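Local coordinates for protein carbohydrate deacetylase Agd3 (Neosartorya fumigata, PDB 6NWZ) that probably removes N-acetyl groups from galactosaminogalactan, the secreted polysaccharide of the fungal biofilm, as a zinc-binding carbohydrate deacetylase, at residues D256-T261 against R372-P377; G280-V285 against D381-I386; I310-S315 against Q366-L371; Y358-A363 against H388-E393. One frame throughout, in Å; residues are numbered along the deposited sequence.

Contact 1: D256-T261 against R372-P377; sequences DMFLVT and RWWTTP. With ZN (zinc ion), chain L.
Met257 and Phe258 both lean on the indole of Trp374, which reaches them from helix 369-375. The methionine is worth following outward. Its CB heads toward the helix, and with CG anti to the backbone N (chi1 -176°) the chain sets off in the direction of the pyrrole part of the indole, where CG lies 3.7 Å from Trp374 NE1. A bend at chi2 brings SD to the edge of the indole, near its plane: a Met-aromatic contact in which Trp374 NE1 gives Met257 SD a weak hydrogen bond of 3.4 Å, bent to 145°. A further bend at chi3 carries the methyl CE to within 3.9 Å of Trp374 CZ2. A flexible thioether suits this buried place, since it can follow the indole's outline and still offer sulfur to the N-H. The neighbouring Asp256, near the end of strand 252-257, binds zinc through OD1 at 2.0 Å, together with His388 and His392. In the type II turn from Asp256 to Leu259 the two central residues, Met257 and Phe258, both reach the indole. The phenylalanine's tip atom CZ packs 3.4 Å from Trp374 CD1, the ring planes inclined by 47°, and Phe258 also meets Trp413 edge-to-face. Trp374 is likewise met edge-to-face by Phe383 and His304.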
# COMPACT_ATOMS: atom_id res chain seq x y z
N ASP A 256 11.74 -16.90 7.96
CA ASP A 256 12.40 -18.20 8.07
C ASP A 256 13.92 -18.10 8.00
O ASP A 256 14.59 -19.08 7.64
CB ASP A 256 11.90 -19.18 7.01
CG ASP A 256 10.41 -19.46 7.13
OD1 ASP A 256 9.75 -18.86 8.00
OD2 ASP A 256 9.91 -20.30 6.35
N MET A 257 14.50 -16.95 8.35
CA MET A 257 15.95 -16.84 8.34
C MET A 257 16.56 -17.74 9.41
O MET A 257 16.08 -17.80 10.55
CB MET A 257 16.39 -15.39 8.56
CG MET A 257 17.90 -15.18 8.48
SD MET A 257 18.64 -15.60 6.88
CE MET A 257 17.74 -14.50 5.79
N PHE A 258 17.63 -18.44 9.02
CA PHE A 258 18.39 -19.45 9.75
C PHE A 258 17.72 -20.82 9.68
O PHE A 258 18.31 -21.80 10.14
CB PHE A 258 18.65 -19.10 11.23
CG PHE A 258 19.63 -17.97 11.42
CD1 PHE A 258 20.98 -18.23 11.54
CD2 PHE A 258 19.19 -16.66 11.48
CE1 PHE A 258 21.89 -17.20 11.71
CE2 PHE A 258 20.09 -15.63 11.66
CZ PHE A 258 21.44 -15.90 11.77
N LEU A 259 16.52 -20.94 9.12
CA LEU A 259 15.85 -22.22 8.97
C LEU A 259 16.22 -22.88 7.64
O LEU A 259 16.72 -22.23 6.72
CB LEU A 259 14.33 -22.07 9.06
CG LEU A 259 13.70 -21.64 10.39
CD1 LEU A 259 12.19 -21.62 10.28
CD2 LEU A 259 14.16 -22.54 11.52
N VAL A 260 15.94 -24.18 7.56
CA VAL A 260 16.00 -24.94 6.32
C VAL A 260 14.57 -25.19 5.87
O VAL A 260 13.73 -25.63 6.67
CB VAL A 260 16.76 -26.26 6.51
CG1 VAL A 260 16.74 -27.08 5.22
CG2 VAL A 260 18.18 -26.00 6.96
N THR A 261 14.28 -24.91 4.61
CA THR A 261 12.95 -25.12 4.06
C THR A 261 13.02 -26.15 2.95
O THR A 261 14.01 -26.22 2.21
CB THR A 261 12.33 -23.80 3.53
OG1 THR A 261 13.08 -23.33 2.41
CG2 THR A 261 12.32 -22.72 4.62
N ARG A 372 27.69 -15.67 12.11
CA ARG A 372 28.83 -14.75 12.15
C ARG A 372 28.71 -13.67 11.08
O ARG A 372 29.17 -12.54 11.29
CB ARG A 372 30.14 -15.52 11.98
CG ARG A 372 30.38 -16.57 13.04
CD ARG A 372 31.83 -17.02 13.05
NE ARG A 372 32.32 -17.38 11.72
CZ ARG A 372 32.13 -18.56 11.15
NH1 ARG A 372 31.45 -19.51 11.79
NH2 ARG A 372 32.61 -18.80 9.94
N TRP A 373 28.09 -13.99 9.94
CA TRP A 373 27.84 -12.96 8.94
C TRP A 373 26.79 -11.97 9.43
O TRP A 373 26.99 -10.75 9.35
CB TRP A 373 27.41 -13.59 7.62
CG TRP A 373 27.35 -12.60 6.50
CD1 TRP A 373 28.36 -12.27 5.65
CD2 TRP A 373 26.22 -11.81 6.12
NE1 TRP A 373 27.93 -11.31 4.75
CE2 TRP A 373 26.62 -11.02 5.02
CE3 TRP A 373 24.92 -11.69 6.60
CZ2 TRP A 373 25.76 -10.12 4.40
CZ3 TRP A 373 24.06 -10.80 5.98
CH2 TRP A 373 24.48 -10.03 4.89
N TRP A 374 25.66 -12.48 9.94
CA TRP A 374 24.59 -11.59 10.38
C TRP A 374 25.03 -10.73 11.56
O TRP A 374 24.61 -9.57 11.68
CB TRP A 374 23.34 -12.39 10.75
CG TRP A 374 22.44 -12.64 9.59
CD1 TRP A 374 22.07 -13.86 9.09
CD2 TRP A 374 21.81 -11.66 8.77
NE1 TRP A 374 21.24 -13.69 8.02
CE2 TRP A 374 21.06 -12.35 7.80
CE3 TRP A 374 21.79 -10.26 8.77
CZ2 TRP A 374 20.31 -11.69 6.83
CZ3 TRP A 374 21.05 -9.61 7.80
CH2 TRP A 374 20.32 -10.33 6.85
N THR A 375 25.85 -11.28 12.45
CA THR A 375 26.29 -10.53 13.63
C THR A 375 27.36 -9.50 13.31
O THR A 375 27.63 -8.64 14.16
CB THR A 375 26.79 -11.49 14.71
OG1 THR A 375 27.84 -12.31 14.18
CG2 THR A 375 25.66 -12.37 15.19
N THR A 376 27.98 -9.55 12.14
CA THR A 376 28.93 -8.52 11.73
C THR A 376 28.20 -7.19 11.59
O THR A 376 27.21 -7.11 10.83
CB THR A 376 29.60 -8.90 10.41
OG1 THR A 376 30.23 -10.18 10.54
CG2 THR A 376 30.65 -7.86 10.04
N PRO A 377 28.63 -6.14 12.28
CA PRO A 377 27.82 -4.91 12.32
C PRO A 377 27.52 -4.34 10.95
O PRO A 377 26.39 -3.89 10.70
CB PRO A 377 28.67 -3.96 13.17
CG PRO A 377 29.46 -4.87 14.04
CD PRO A 377 29.79 -6.06 13.19
ZN ZN L . 7.88 -18.80 8.65

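Contact 2: G280-V285 against D381-I386; sequences GISAWV and DAFGHI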
# COMPACT_ATOMS: atom_id res chain seq x y z
N GLY A 280 25.61 -11.41 -1.94
CA GLY A 280 24.99 -10.93 -3.17
C GLY A 280 23.83 -9.99 -2.90
O GLY A 280 23.68 -8.97 -3.57
N ILE A 281 23.00 -10.32 -1.91
CA ILE A 281 21.88 -9.46 -1.56
C ILE A 281 22.39 -8.12 -1.02
O ILE A 281 21.85 -7.06 -1.35
CB ILE A 281 20.95 -10.17 -0.56
CG1 ILE A 281 20.50 -11.52 -1.12
CG2 ILE A 281 19.77 -9.28 -0.22
CD1 ILE A 281 19.61 -11.41 -2.34
N SER A 282 23.42 -8.15 -0.18
CA SER A 282 23.95 -6.92 0.39
C SER A 282 24.47 -5.99 -0.70
O SER A 282 24.17 -4.79 -0.71
CB SER A 282 25.07 -7.23 1.39
OG SER A 282 24.59 -8.01 2.46
N ALA A 283 25.25 -6.53 -1.63
CA ALA A 283 25.80 -5.71 -2.71
C ALA A 283 24.70 -5.15 -3.59
O ALA A 283 24.89 -4.10 -4.22
CB ALA A 283 26.79 -6.53 -3.54
N TRP A 284 23.55 -5.81 -3.64
CA TRP A 284 22.47 -5.42 -4.53
C TRP A 284 21.58 -4.34 -3.93
O TRP A 284 20.89 -3.64 -4.68
CB TRP A 284 21.64 -6.66 -4.90
CG TRP A 284 20.32 -6.37 -5.53
CD1 TRP A 284 20.07 -6.13 -6.84
CD2 TRP A 284 19.05 -6.32 -4.86
NE1 TRP A 284 18.72 -5.92 -7.04
CE2 TRP A 284 18.08 -6.03 -5.84
CE3 TRP A 284 18.65 -6.48 -3.53
CZ2 TRP A 284 16.73 -5.90 -5.53
CZ3 TRP A 284 17.31 -6.35 -3.23
CH2 TRP A 284 16.36 -6.07 -4.22
N VAL A 285 21.58 -4.17 -2.60
CA VAL A 285 20.70 -3.18 -1.98
C VAL A 285 21.04 -1.76 -2.43
O VAL A 285 20.13 -1.03 -2.84
CB VAL A 285 20.69 -3.35 -0.46
CG1 VAL A 285 19.97 -2.20 0.21
CG2 VAL A 285 20.02 -4.67 -0.09
N ASP A 381 23.57 -3.98 10.28
CA ASP A 381 22.99 -2.64 10.22
C ASP A 381 22.53 -2.25 8.83
O ASP A 381 21.97 -1.16 8.67
CB ASP A 381 24.00 -1.62 10.76
CG ASP A 381 24.28 -1.80 12.24
OD1 ASP A 381 23.35 -2.22 12.98
OD2 ASP A 381 25.41 -1.51 12.68
N ALA A 382 22.73 -3.09 7.83
CA ALA A 382 22.20 -2.81 6.50
C ALA A 382 20.80 -3.39 6.28
O ALA A 382 20.17 -3.07 5.27
CB ALA A 382 23.16 -3.36 5.43
N PHE A 383 20.30 -4.20 7.21
CA PHE A 383 19.01 -4.85 7.07
C PHE A 383 18.13 -4.53 8.27
O PHE A 383 18.60 -4.08 9.32
CB PHE A 383 19.18 -6.38 6.95
CG PHE A 383 19.90 -6.82 5.70
CD1 PHE A 383 21.27 -6.66 5.58
CD2 PHE A 383 19.20 -7.41 4.66
CE1 PHE A 383 21.93 -7.07 4.43
CE2 PHE A 383 19.85 -7.82 3.51
CZ PHE A 383 21.22 -7.65 3.40
N GLY A 384 16.82 -4.78 8.10
CA GLY A 384 15.91 -4.76 9.22
C GLY A 384 15.81 -6.12 9.90
O GLY A 384 16.09 -7.16 9.30
N HIS A 385 15.42 -6.11 11.17
CA HIS A 385 15.41 -7.33 11.96
C HIS A 385 14.16 -7.38 12.83
O HIS A 385 13.78 -6.38 13.45
CB HIS A 385 16.67 -7.44 12.81
CG HIS A 385 17.93 -7.31 12.02
ND1 HIS A 385 18.56 -8.38 11.42
CD2 HIS A 385 18.66 -6.21 11.68
CE1 HIS A 385 19.63 -7.96 10.77
NE2 HIS A 385 19.71 -6.65 10.91
N ILE A 386 13.54 -8.56 12.88
CA ILE A 386 12.35 -8.78 13.69
C ILE A 386 12.28 -10.26 14.02
O ILE A 386 12.87 -11.10 13.32
CB ILE A 386 11.07 -8.30 12.96
CG1 ILE A 386 9.89 -8.23 13.93
CG2 ILE A 386 10.79 -9.18 11.76
CD1 ILE A 386 8.57 -7.96 13.25
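Segment 280-285, in helix 275-289, runs past the loop that leads into strand 384-387, and the backbones come nearest at Ser282 and Ala382, whose CA atoms are 7.6 Å apart. Within the deacetylase domain the helix packs here against the residue leading into strand 384-387, which pairs in parallel with strands 300-304 and 424-426. Phe383 carries the contact. Its CG lies anti to the carbonyl carbon (chi1 -65°), which sends the ring out toward the helix, and the phenyl edge meets two successive helix residues, Ile281 and Ser282. Ile281 CG2 sits 4.0 Å from Phe383 CE2, a plain apolar touch near the ring plane, with the two side chains crossing at about a right angle. A branched isoleucine suits the spot because CG2 can meet the ring while its longer arm leads elsewhere. Ser282 is small enough for the ring to come close to the helix backbone, and Phe383 CZ lies 4.1 Å from Ser282 CA. The hydroxyl is satisfied within its own helix, by a hydrogen bond with Met278 O. Trp373 also packs on Phe383. At the edge of the phenyl ring and in its plane, Ser282 OG lies 3.4 Å from Phe383 CE1.

Contact 3: I310-S315 against Q366-L371; sequences IEQSSS and QLDDLL
Gln312 lays the aliphatic root of its side chain across the carboxylate of Asp368. CB and CG of Gln312 are each 3.2 Å from Asp368 OD2, and the two side chains cross at about a right angle. CG stands anti to the backbone N (chi1 173°), which places it beside the carboxylate, and a bend at chi2 turns the rest of the chain. The amide and carboxylate planes are 66° apart. Gln312 thus meets the carboxylate with its methylenes, while the polar work of Asp368 lies elsewhere: OD2 forms a salt bridge with Arg272, and OD1 accepts from Leu370 N at 2.9 Å. That bond arrives on the anti side of OD1, 34° out of the carboxylate plane. Aspartate suits the position, its short chain letting one oxygen turn back to the start of helix 369-375 as the other meets the arginine.

Ser313 makes the second half of the contact. Its CB packs 3.8 Å from Leu367 CB, and its OG is 3.6 Å from the same carbon; the hydroxyl is hydrogen-bonded to Cys364 O. A small residue here lets the backbones approach closely, with CA atoms of Ser313 and Leu367 only 5.1 Å apart. Just beyond, the end of helix 306-313 is closed by serines: Ile310 O receives both N and OG of Ser314, from opposite faces of the carbonyl plane, and Ser315 OG bonds to Gln312 O at 2.6 Å. What results is the C-terminal end of one helix packed against the N-terminus of another, where Asp368 is the N-cap.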
# COMPACT_ATOMS: atom_id res chain seq x y z
N ILE A 310 20.92 -22.60 16.36
CA ILE A 310 21.45 -23.62 17.26
C ILE A 310 21.53 -24.97 16.56
O ILE A 310 22.49 -25.72 16.74
CB ILE A 310 20.61 -23.69 18.54
CG1 ILE A 310 20.45 -22.31 19.17
CG2 ILE A 310 21.23 -24.67 19.54
CD1 ILE A 310 21.75 -21.68 19.64
N GLU A 311 20.52 -25.29 15.74
CA GLU A 311 20.51 -26.59 15.08
C GLU A 311 21.64 -26.70 14.06
O GLU A 311 22.25 -27.77 13.91
CB GLU A 311 19.16 -26.84 14.41
CG GLU A 311 18.01 -27.01 15.40
CD GLU A 311 16.80 -27.69 14.79
OE1 GLU A 311 16.30 -28.67 15.38
OE2 GLU A 311 16.36 -27.24 13.71
N GLN A 312 21.93 -25.61 13.35
CA GLN A 312 23.04 -25.63 12.40
C GLN A 312 24.38 -25.82 13.12
O GLN A 312 25.20 -26.63 12.69
CB GLN A 312 23.04 -24.35 11.57
CG GLN A 312 24.25 -24.20 10.67
CD GLN A 312 24.37 -25.32 9.65
OE1 GLN A 312 23.53 -25.47 8.76
NE2 GLN A 312 25.43 -26.12 9.77
N SER A 313 24.60 -25.09 14.21
CA SER A 313 25.82 -25.28 14.98
C SER A 313 25.92 -26.69 15.52
O SER A 313 27.03 -27.24 15.62
CB SER A 313 25.89 -24.27 16.13
OG SER A 313 26.00 -22.95 15.64
N SER A 314 24.79 -27.30 15.88
CA SER A 314 24.76 -28.66 16.39
C SER A 314 24.73 -29.71 15.30
O SER A 314 24.51 -30.88 15.60
CB SER A 314 23.55 -28.85 17.30
OG SER A 314 23.47 -27.82 18.26
N SER A 315 24.94 -29.31 14.04
CA SER A 315 24.88 -30.26 12.93
C SER A 315 26.00 -31.29 12.97
O SER A 315 25.84 -32.37 12.39
CB SER A 315 24.91 -29.52 11.60
OG SER A 315 26.08 -28.72 11.50
N GLN A 366 28.32 -19.05 17.40
CA GLN A 366 29.35 -18.64 16.44
C GLN A 366 29.76 -19.75 15.49
O GLN A 366 30.40 -19.46 14.47
CB GLN A 366 30.58 -18.12 17.19
CG GLN A 366 30.33 -16.88 18.03
CD GLN A 366 30.07 -15.64 17.20
OE1 GLN A 366 30.45 -15.58 16.03
NE2 GLN A 366 29.43 -14.64 17.80
N LEU A 367 29.43 -21.02 15.77
CA LEU A 367 29.78 -22.11 14.86
C LEU A 367 29.00 -22.06 13.55
O LEU A 367 29.34 -22.81 12.63
CB LEU A 367 29.55 -23.46 15.54
CG LEU A 367 30.41 -23.76 16.77
CD1 LEU A 367 30.16 -25.17 17.27
CD2 LEU A 367 31.88 -23.55 16.45
N ASP A 368 27.98 -21.21 13.45
CA ASP A 368 27.19 -21.05 12.23
C ASP A 368 27.79 -19.92 11.40
O ASP A 368 27.81 -18.76 11.84
CB ASP A 368 25.73 -20.74 12.59
CG ASP A 368 24.77 -20.86 11.42
OD1 ASP A 368 25.18 -20.65 10.25
OD2 ASP A 368 23.59 -21.18 11.67
N ASP A 369 28.27 -20.25 10.20
CA ASP A 369 28.84 -19.23 9.31
C ASP A 369 27.82 -18.14 9.00
O ASP A 369 28.18 -16.97 8.86
CB ASP A 369 29.35 -19.87 8.02
CG ASP A 369 30.49 -20.84 8.26
OD1 ASP A 369 30.70 -21.27 9.42
OD2 ASP A 369 31.20 -21.17 7.28
N LEU A 370 26.55 -18.52 8.87
CA LEU A 370 25.51 -17.54 8.58
C LEU A 370 25.30 -16.59 9.76
O LEU A 370 25.00 -15.41 9.55
CB LEU A 370 24.21 -18.26 8.22
CG LEU A 370 23.01 -17.38 7.88
CD1 LEU A 370 23.36 -16.45 6.74
CD2 LEU A 370 21.81 -18.24 7.53
N LEU A 371 25.47 -17.08 10.99
CA LEU A 371 25.31 -16.21 12.15
C LEU A 371 26.45 -15.20 12.23
O LEU A 371 26.21 -14.00 12.43
CB LEU A 371 25.25 -17.02 13.44
CG LEU A 371 24.97 -16.04 14.58
CD1 LEU A 371 23.51 -16.09 14.99
CD2 LEU A 371 25.90 -16.26 15.75

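Contact 4: Y358-A363 against H388-E393; sequences YDWTVA and HTFTHE. With ZN (zinc ion), chain L.
Phe390 and Tyr358 both hold CG anti to the backbone N (chi1 -170° and -175°), and these extended side chains bring their rings together across a gap in which the nearest CA atoms are still 10.1 Å apart. Trp360, from the same loop as Tyr358, supplies the third ring. Phe390 CE1 comes to the edge of the tyrosine ring, near its plane, 3.9 Å from Tyr358 CE2, with the two ring planes almost perpendicular at 84°. On the tryptophan side the tip atom Phe390 CZ lies 3.8 Å from Trp360 CZ3, and there the rings are inclined much less. Trp360 CE3 lies 3.4 Å above one face of the tyrosine ring, toward its rim. Large aromatics suit a place where one loop must span such a distance to another. The polar atoms of the tyrosine and the tryptophan are bonded: Tyr358 OH to Gln416 OE1, and Trp360 NE1 to Gly326 O. Ile310 of helix 306-313 packs on both Tyr358 and Trp360. The loop that carries Phe390 bears two zinc ligands around it, His388 NE2 at 2.2 Å and His392 NE2 at 2.4 Å from the metal. The aromatic cluster of Tyr358, Trp360 and Phe390 thus includes a residue of the His-x-x-x-His segment, which with Asp256 forms a metal triad like that of NodB-type polysaccharide deacetylases.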
# COMPACT_ATOMS: atom_id res chain seq x y z
N TYR A 358 16.62 -20.04 27.79
CA TYR A 358 17.70 -19.97 26.82
C TYR A 358 19.05 -20.04 27.52
O TYR A 358 19.37 -19.18 28.34
CB TYR A 358 17.60 -18.69 25.99
CG TYR A 358 18.62 -18.62 24.88
CD1 TYR A 358 19.89 -18.12 25.10
CD2 TYR A 358 18.31 -19.06 23.60
CE1 TYR A 358 20.83 -18.07 24.09
CE2 TYR A 358 19.24 -19.01 22.57
CZ TYR A 358 20.50 -18.51 22.83
OH TYR A 358 21.44 -18.45 21.82
N ASP A 359 19.83 -21.08 27.21
CA ASP A 359 21.07 -21.35 27.94
C ASP A 359 22.20 -21.78 27.01
O ASP A 359 23.07 -22.56 27.42
CB ASP A 359 20.85 -22.42 29.01
CG ASP A 359 20.20 -23.68 28.46
OD1 ASP A 359 20.23 -23.91 27.23
OD2 ASP A 359 19.63 -24.45 29.27
N TRP A 360 22.21 -21.30 25.78
CA TRP A 360 23.24 -21.69 24.83
C TRP A 360 24.39 -20.68 24.84
O TRP A 360 24.20 -19.49 25.10
CB TRP A 360 22.67 -21.83 23.42
CG TRP A 360 21.87 -23.09 23.24
CD1 TRP A 360 22.36 -24.33 22.95
CD2 TRP A 360 20.45 -23.23 23.33
NE1 TRP A 360 21.33 -25.24 22.86
CE2 TRP A 360 20.14 -24.58 23.09
CE3 TRP A 360 19.40 -22.34 23.59
CZ2 TRP A 360 18.84 -25.07 23.10
CZ3 TRP A 360 18.10 -22.83 23.60
CH2 TRP A 360 17.83 -24.18 23.35
N THR A 361 25.59 -21.19 24.56
CA THR A 361 26.80 -20.38 24.61
C THR A 361 26.90 -19.47 23.39
O THR A 361 26.39 -19.78 22.31
CB THR A 361 28.03 -21.29 24.66
OG1 THR A 361 27.82 -22.30 25.64
CG2 THR A 361 29.28 -20.49 25.01
N VAL A 362 27.56 -18.32 23.59
CA VAL A 362 27.94 -17.49 22.45
C VAL A 362 28.81 -18.29 21.49
O VAL A 362 28.62 -18.24 20.27
CB VAL A 362 28.65 -16.21 22.94
CG1 VAL A 362 29.33 -15.51 21.77
CG2 VAL A 362 27.66 -15.28 23.60
N ALA A 363 29.78 -19.05 22.02
CA ALA A 363 30.63 -19.88 21.18
C ALA A 363 29.82 -20.90 20.39
O ALA A 363 30.17 -21.23 19.26
CB ALA A 363 31.69 -20.58 22.02
N HIS A 388 10.75 -14.00 14.44
CA HIS A 388 9.84 -14.92 13.76
C HIS A 388 9.61 -16.17 14.61
O HIS A 388 9.36 -17.26 14.08
CB HIS A 388 10.39 -15.28 12.38
CG HIS A 388 9.38 -15.89 11.46
ND1 HIS A 388 8.12 -15.36 11.28
CD2 HIS A 388 9.45 -16.97 10.65
CE1 HIS A 388 7.46 -16.09 10.40
NE2 HIS A 388 8.24 -17.08 10.01
N THR A 389 9.67 -16.00 15.94
CA THR A 389 9.64 -17.05 16.97
C THR A 389 10.90 -17.92 16.94
O THR A 389 11.64 -17.93 15.95
CB THR A 389 8.40 -17.94 16.85
OG1 THR A 389 8.48 -18.75 15.67
CG2 THR A 389 7.14 -17.09 16.82
N PHE A 390 11.14 -18.64 18.03
CA PHE A 390 12.41 -19.35 18.19
C PHE A 390 12.46 -20.59 17.30
O PHE A 390 13.34 -20.73 16.45
CB PHE A 390 12.64 -19.71 19.66
CG PHE A 390 14.02 -20.23 19.96
CD1 PHE A 390 15.13 -19.43 19.77
CD2 PHE A 390 14.20 -21.51 20.44
CE1 PHE A 390 16.40 -19.91 20.05
CE2 PHE A 390 15.46 -21.99 20.72
CZ PHE A 390 16.57 -21.19 20.52
N THR A 391 11.50 -21.50 17.47
CA THR A 391 11.52 -22.79 16.79
C THR A 391 10.58 -22.86 15.60
O THR A 391 10.51 -23.90 14.94
CB THR A 391 11.18 -23.92 17.77
OG1 THR A 391 9.77 -23.97 17.97
CG2 THR A 391 11.86 -23.67 19.10
N HIS A 392 9.84 -21.78 15.31
CA HIS A 392 8.85 -21.75 14.24
C HIS A 392 7.69 -22.70 14.51
O HIS A 392 7.06 -23.22 13.58
CB HIS A 392 9.48 -22.04 12.88
CG HIS A 392 8.61 -21.67 11.72
ND1 HIS A 392 7.49 -22.39 11.38
CD2 HIS A 392 8.70 -20.66 10.82
CE1 HIS A 392 6.92 -21.84 10.32
NE2 HIS A 392 7.63 -20.79 9.96
N GLU A 393 7.38 -22.94 15.79
CA GLU A 393 6.26 -23.80 16.14
C GLU A 393 4.94 -23.14 15.76
O GLU A 393 4.71 -21.96 16.06
CB GLU A 393 6.27 -24.10 17.64
CG GLU A 393 5.08 -24.93 18.12
CD GLU A 393 5.06 -25.13 19.62
OE1 GLU A 393 5.89 -24.51 20.32
OE2 GLU A 393 4.20 -25.90 20.12
ZN ZN L . 7.88 -18.80 8.65

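In the fold
All four contacts lie in the deacetylase domain, and contacts 1 and 4, with centres about 12 Å apart, meet at one zinc ion to which both contribute ligands. Contact 1 is also joined to contact 2, about 11 Å away between centres, through Trp373 CZ2, 3.1 Å from Ser282 OG. Contact 3 shares helix 369-375 with contact 1, their centres about 9 Å apart, and Phe258 CE1 packs 3.6 Å from Leu371 CA. Contact 3 reaches contact 4 through Ile310 CG2, 3.4 Å from Trp360 NE1. Contacts 2 and 3 do not touch, their nearest atoms being about 9 Å apart.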